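Local coordinates for protein sorting nexin-21 (Mus musculus, PDB 4YMR) that binds membranes enriched in phosphatidylinositol 3-phosphate and phosphatidylinositol 4,5-bisphosphate and may take part in several stages of intracellular trafficking, at residues Q113-A116 / Q117-L121; A37-L40 / Q41-L44. All coordinates share one frame; numbering follows the deposited sequence.

Interaction 1 (Q113-A116 / Q117-L121); sequences QSEA and QLQAL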
loop_
_atom_site.group_PDB
_atom_site.type_symbol
_atom_site.label_atom_id
_atom_site.label_comp_id
_atom_site.label_asym_id
_atom_site.label_seq_id
_atom_site.Cartn_x
_atom_site.Cartn_y
_atom_site.Cartn_z
ATOM N N GLN A 113 17.067 13.738 12.072
ATOM C CA GLN A 113 16.910 12.320 11.779
ATOM C C GLN A 113 15.932 12.184 10.638
ATOM O O GLN A 113 16.044 11.292 9.801
ATOM C CB GLN A 113 16.416 11.553 13.002
ATOM C CG GLN A 113 16.956 10.130 13.085
ATOM C CD GLN A 113 18.438 10.077 13.460
ATOM O OE1 GLN A 113 19.086 11.110 13.667
ATOM N NE2 GLN A 113 18.974 8.864 13.560
ATOM N N SER A 114 14.975 13.096 10.620
ATOM C CA SER A 114 14.015 13.185 9.541
ATOM C C SER A 114 14.668 13.760 8.284
ATOM O O SER A 114 14.319 13.391 7.162
ATOM C CB SER A 114 12.842 14.054 9.974
ATOM O OG SER A 114 11.757 13.228 10.328
ATOM N N GLU A 115 15.614 14.671 8.491
ATOM C CA GLU A 115 16.401 15.245 7.408
ATOM C C GLU A 115 17.275 14.174 6.787
ATOM O O GLU A 115 17.153 13.870 5.606
ATOM C CB GLU A 115 17.292 16.360 7.942
ATOM C CG GLU A 115 17.225 17.647 7.167
ATOM C CD GLU A 115 17.724 18.819 7.987
ATOM O OE1 GLU A 115 18.791 18.689 8.628
ATOM O OE2 GLU A 115 17.035 19.862 8.010
ATOM N N ALA A 116 18.153 13.599 7.602
ATOM C CA ALA A 116 19.121 12.618 7.131
ATOM C C ALA A 116 18.456 11.477 6.386
ATOM O O ALA A 116 19.050 10.894 5.480
ATOM C CB ALA A 116 19.940 12.079 8.289
ATOM N N GLN A 117 17.217 11.174 6.752
ATOM C CA GLN A 117 16.488 10.090 6.102
ATOM C C GLN A 117 15.952 10.532 4.748
ATOM O O GLN A 117 15.930 9.749 3.804
ATOM C CB GLN A 117 15.350 9.583 6.989
ATOM C CG GLN A 117 14.603 8.386 6.400
ATOM C CD GLN A 117 13.580 7.790 7.359
ATOM O OE1 GLN A 117 13.577 8.093 8.560
ATOM N NE2 GLN A 117 12.707 6.938 6.831
ATOM N N LEU A 118 15.518 11.788 4.664
ATOM C CA LEU A 118 15.076 12.373 3.396
ATOM C C LEU A 118 16.253 12.647 2.441
ATOM O O LEU A 118 16.070 12.692 1.236
ATOM C CB LEU A 118 14.250 13.650 3.628
ATOM C CG LEU A 118 13.570 14.261 2.390
ATOM C CD1 LEU A 118 12.542 13.301 1.806
ATOM C CD2 LEU A 118 12.933 15.610 2.682
ATOM N N GLN A 119 17.458 12.824 2.976
ATOM C CA GLN A 119 18.625 13.048 2.127
ATOM C C GLN A 119 19.327 11.745 1.761
ATOM O O GLN A 119 20.397 11.763 1.156
ATOM C CB GLN A 119 19.619 13.981 2.798
ATOM C CG GLN A 119 19.064 15.338 3.104
ATOM C CD GLN A 119 19.948 16.078 4.056
ATOM O OE1 GLN A 119 21.051 15.623 4.361
ATOM N NE2 GLN A 119 19.477 17.223 4.548
ATOM N N ALA A 120 18.737 10.621 2.146
ATOM C CA ALA A 120 19.267 9.323 1.771
ATOM C C ALA A 120 18.360 8.727 0.718
ATOM O O ALA A 120 18.820 8.026 -0.185
ATOM C CB ALA A 120 19.358 8.409 2.978
ATOM N N LEU A 121 17.067 9.017 0.839
ATOM C CA LEU A 121 16.089 8.689 -0.200
ATOM C C LEU A 121 16.362 9.502 -1.464
ATOM O O LEU A 121 16.004 9.094 -2.571
ATOM C CB LEU A 121 14.670 8.988 0.290
ATOM C CG LEU A 121 13.836 7.892 0.945
ATOM C CD1 LEU A 121 14.550 7.324 2.149
ATOM C CD2 LEU A 121 12.488 8.455 1.348
#

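Interaction 2 (A37-L40 / Q41-L44); sequences AWQL and QTQL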
loop_
_atom_site.group_PDB
_atom_site.type_symbol
_atom_site.label_atom_id
_atom_site.label_comp_id
_atom_site.label_asym_id
_atom_site.label_seq_id
_atom_site.Cartn_x
_atom_site.Cartn_y
_atom_site.Cartn_z
ATOM N N ALA A 37 -6.967 -4.332 -15.211
ATOM C CA ALA A 37 -6.555 -3.528 -14.064
ATOM C C ALA A 37 -5.035 -3.531 -13.897
ATOM O O ALA A 37 -4.443 -2.502 -13.586
ATOM C CB ALA A 37 -7.227 -4.021 -12.792
ATOM N N TRP A 38 -4.408 -4.687 -14.095
ATOM C CA TRP A 38 -2.948 -4.774 -14.096
ATOM C C TRP A 38 -2.302 -3.868 -15.156
ATOM O O TRP A 38 -1.389 -3.106 -14.857
ATOM C CB TRP A 38 -2.465 -6.215 -14.276
ATOM C CG TRP A 38 -0.975 -6.283 -14.313
ATOM C CD1 TRP A 38 -0.189 -6.515 -15.406
ATOM C CD2 TRP A 38 -0.081 -6.039 -13.219
ATOM N NE1 TRP A 38 1.134 -6.468 -15.052
ATOM C CE2 TRP A 38 1.232 -6.175 -13.711
ATOM C CE3 TRP A 38 -0.257 -5.733 -11.861
ATOM C CZ2 TRP A 38 2.352 -6.021 -12.906
ATOM C CZ3 TRP A 38 0.853 -5.585 -11.060
ATOM C CH2 TRP A 38 2.140 -5.720 -11.584
ATOM N N GLN A 39 -2.781 -3.970 -16.391
ATOM C CA GLN A 39 -2.358 -3.104 -17.496
ATOM C C GLN A 39 -2.518 -1.600 -17.202
ATOM O O GLN A 39 -1.593 -0.819 -17.441
ATOM C CB GLN A 39 -3.123 -3.474 -18.777
ATOM C CG GLN A 39 -2.973 -2.483 -19.935
ATOM C CD GLN A 39 -1.632 -2.594 -20.626
ATOM O OE1 GLN A 39 -0.963 -3.621 -20.533
ATOM N NE2 GLN A 39 -1.232 -1.536 -21.326
ATOM N N LEU A 40 -3.692 -1.198 -16.713
ATOM C CA LEU A 40 -3.920 0.178 -16.271
ATOM C C LEU A 40 -2.799 0.664 -15.340
ATOM O O LEU A 40 -2.150 1.677 -15.601
ATOM C CB LEU A 40 -5.279 0.303 -15.563
ATOM C CG LEU A 40 -6.563 0.200 -16.399
ATOM C CD1 LEU A 40 -7.756 -0.145 -15.517
ATOM C CD2 LEU A 40 -6.842 1.486 -17.179
ATOM N N GLN A 41 -2.574 -0.080 -14.264
ATOM C CA GLN A 41 -1.602 0.293 -13.243
ATOM C C GLN A 41 -0.164 0.357 -13.752
ATOM O O GLN A 41 0.597 1.232 -13.342
ATOM C CB GLN A 41 -1.672 -0.684 -12.060
ATOM C CG GLN A 41 -3.035 -0.766 -11.388
ATOM C CD GLN A 41 -3.070 -1.818 -10.283
ATOM O OE1 GLN A 41 -2.471 -1.643 -9.221
ATOM N NE2 GLN A 41 -3.766 -2.920 -10.537
ATOM N N THR A 42 0.199 -0.558 -14.652
ATOM C CA THR A 42 1.595 -0.746 -15.058
ATOM C C THR A 42 2.149 0.391 -15.927
ATOM O O THR A 42 3.358 0.614 -15.964
ATOM C CB THR A 42 1.816 -2.117 -15.759
ATOM O OG1 THR A 42 3.216 -2.355 -15.935
ATOM C CG2 THR A 42 1.143 -2.164 -17.109
ATOM N N GLN A 43 1.270 1.116 -16.611
ATOM C CA GLN A 43 1.697 2.250 -17.429
ATOM C C GLN A 43 1.257 3.541 -16.769
ATOM O O GLN A 43 2.064 4.428 -16.508
ATOM C CB GLN A 43 1.090 2.166 -18.833
ATOM C CG GLN A 43 2.101 2.000 -19.964
ATOM C CD GLN A 43 2.046 0.613 -20.587
ATOM O OE1 GLN A 43 1.773 -0.376 -19.904
ATOM N NE2 GLN A 43 2.295 0.537 -21.893
ATOM N N LEU A 44 -0.040 3.619 -16.501
ATOM C CA LEU A 44 -0.671 4.817 -15.966
ATOM C C LEU A 44 -0.540 4.884 -14.440
ATOM O O LEU A 44 -1.530 4.834 -13.706
ATOM C CB LEU A 44 -2.138 4.847 -16.400
ATOM C CG LEU A 44 -2.340 4.360 -17.844
ATOM C CD1 LEU A 44 -3.629 3.556 -18.019
ATOM C CD2 LEU A 44 -2.299 5.522 -18.838
#

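Interaction 1 (Q113-A116 / Q117-L121)
The carboxylate of Glu115 and the amide of Gln119 lie side by side, one helical turn apart, with their planes only 10° from parallel. The amide sits to one face of the carboxylate plane and is displaced back toward the aliphatic part of Glu115, so the nearest approach is Gln119 NE2 to Glu115 CG at 3.5 Å. This is a contact of an amide nitrogen with a methylene group; the polar end of Glu115 is engaged elsewhere, its OE2 forming a salt bridge with Lys111 one turn earlier. Both side chains run extended beyond CG and point the same way. At Gln119, CG is anti to the carbonyl carbon (chi1 -60°), which lays the start of the chain back over the preceding turn and brings Gln119 CG to 3.5 Å from Glu115 O. That same oxygen accepts the backbone N-H of Gln119, with N to O at 2.8 Å and the donor nearly in line with the carbonyl bond (166°). The two preceding i to i+4 bonds are longer: Leu118 N to Ser114 O spans 3.2 Å, and Gln117 N to Gln113 O spans 3.3 Å, both donors standing above their carbonyl planes. Gln117 CB also rests on Gln113 O at 3.4 Å. The arrangement is an i to i+4 contact with a polar flank along helix 112-122, in a stretch whose hydrogen bonds are uneven. Its other flank meets helix 93-106: Ser114 packs on Leu97 and Val101, with a weak hydrogen bond between Ser114 OG and His100 ND1, while Gln117 touches Leu97 and Leu121 reaches Leu93. Leu118 meets Pro131 in a following loop, and Ser114 also packs on Leu81 of the second subunit, which places this helix next to the other copy in the domain-swapped crystal assembly.

Interaction 2 (A37-L40 / Q41-L44)
The last turns of helix 27-43, in the tetratricopeptide-repeat domain, carry this i to i+4 contact, whose distinctive feature is Gln41 binding Ala37 twice. Ala37 O accepts the backbone Gln41 N at 3.1 Å and also the side-chain Gln41 NE2 at 3.2 Å. The two donors arrive from opposite faces of the carbonyl plane; NE2 stands well above it, 71° out, while the oxygen lies close to the plane of the Gln41 amide. With CG anti to the carbonyl carbon (chi1 -59°), the glutamine runs back along its own helix, and Gln41 CG passes 3.1 Å from Ala37 O. NE2 has a second acceptor in Thr56 OG1, so the amide nitrogen of this buried side chain is shared between two acceptors, which fixes how the amide is turned. With an alanine here, Thr56 would probably lose its amide partner and Ala37 O would be left with the backbone donor alone. One residue further on, Thr42 N donates to Trp38 O at 3.0 Å, and the methyl Thr42 CG2 lies 3.1 Å from Gln39 O. The helix closes with Leu44 N bonded to Leu40 O at 3.0 Å, Leu44 being the first residue to leave helical backbone angles; their side chains cross, Leu40 CD2 meeting Leu44 CD1 at 3.9 Å. Around this end, Trp38 packs on Thr56 and Leu57 of helix 52-66, Gln41 on Arg52 and Pro53 at that helix's start, and Ala37 on Leu15 of helix 12-24, so helix 27-43 lies in contact with both neighbours in the chain.

Overall arrangement
Both interactions are short-range turns within single helices, and they share no helix. Interaction 2 comes first along the chain, at the end of helix 27-43; interaction 1 follows on helix 112-122. Their centres are 31 Å apart, on opposite sides of the chain's centre, and their nearest atoms are about 20 Å apart, so neither touches the other. Interaction 2 belongs to the group with helices 12-24 and 52-66, whereas interaction 1 packs on helix 93-106 and reaches the second subunit. They therefore report on separate parts of an extended, all-helical PXB/TPR domain, distinct from the PX domain that mediates specific phosphatidylinositol 3-phosphate binding.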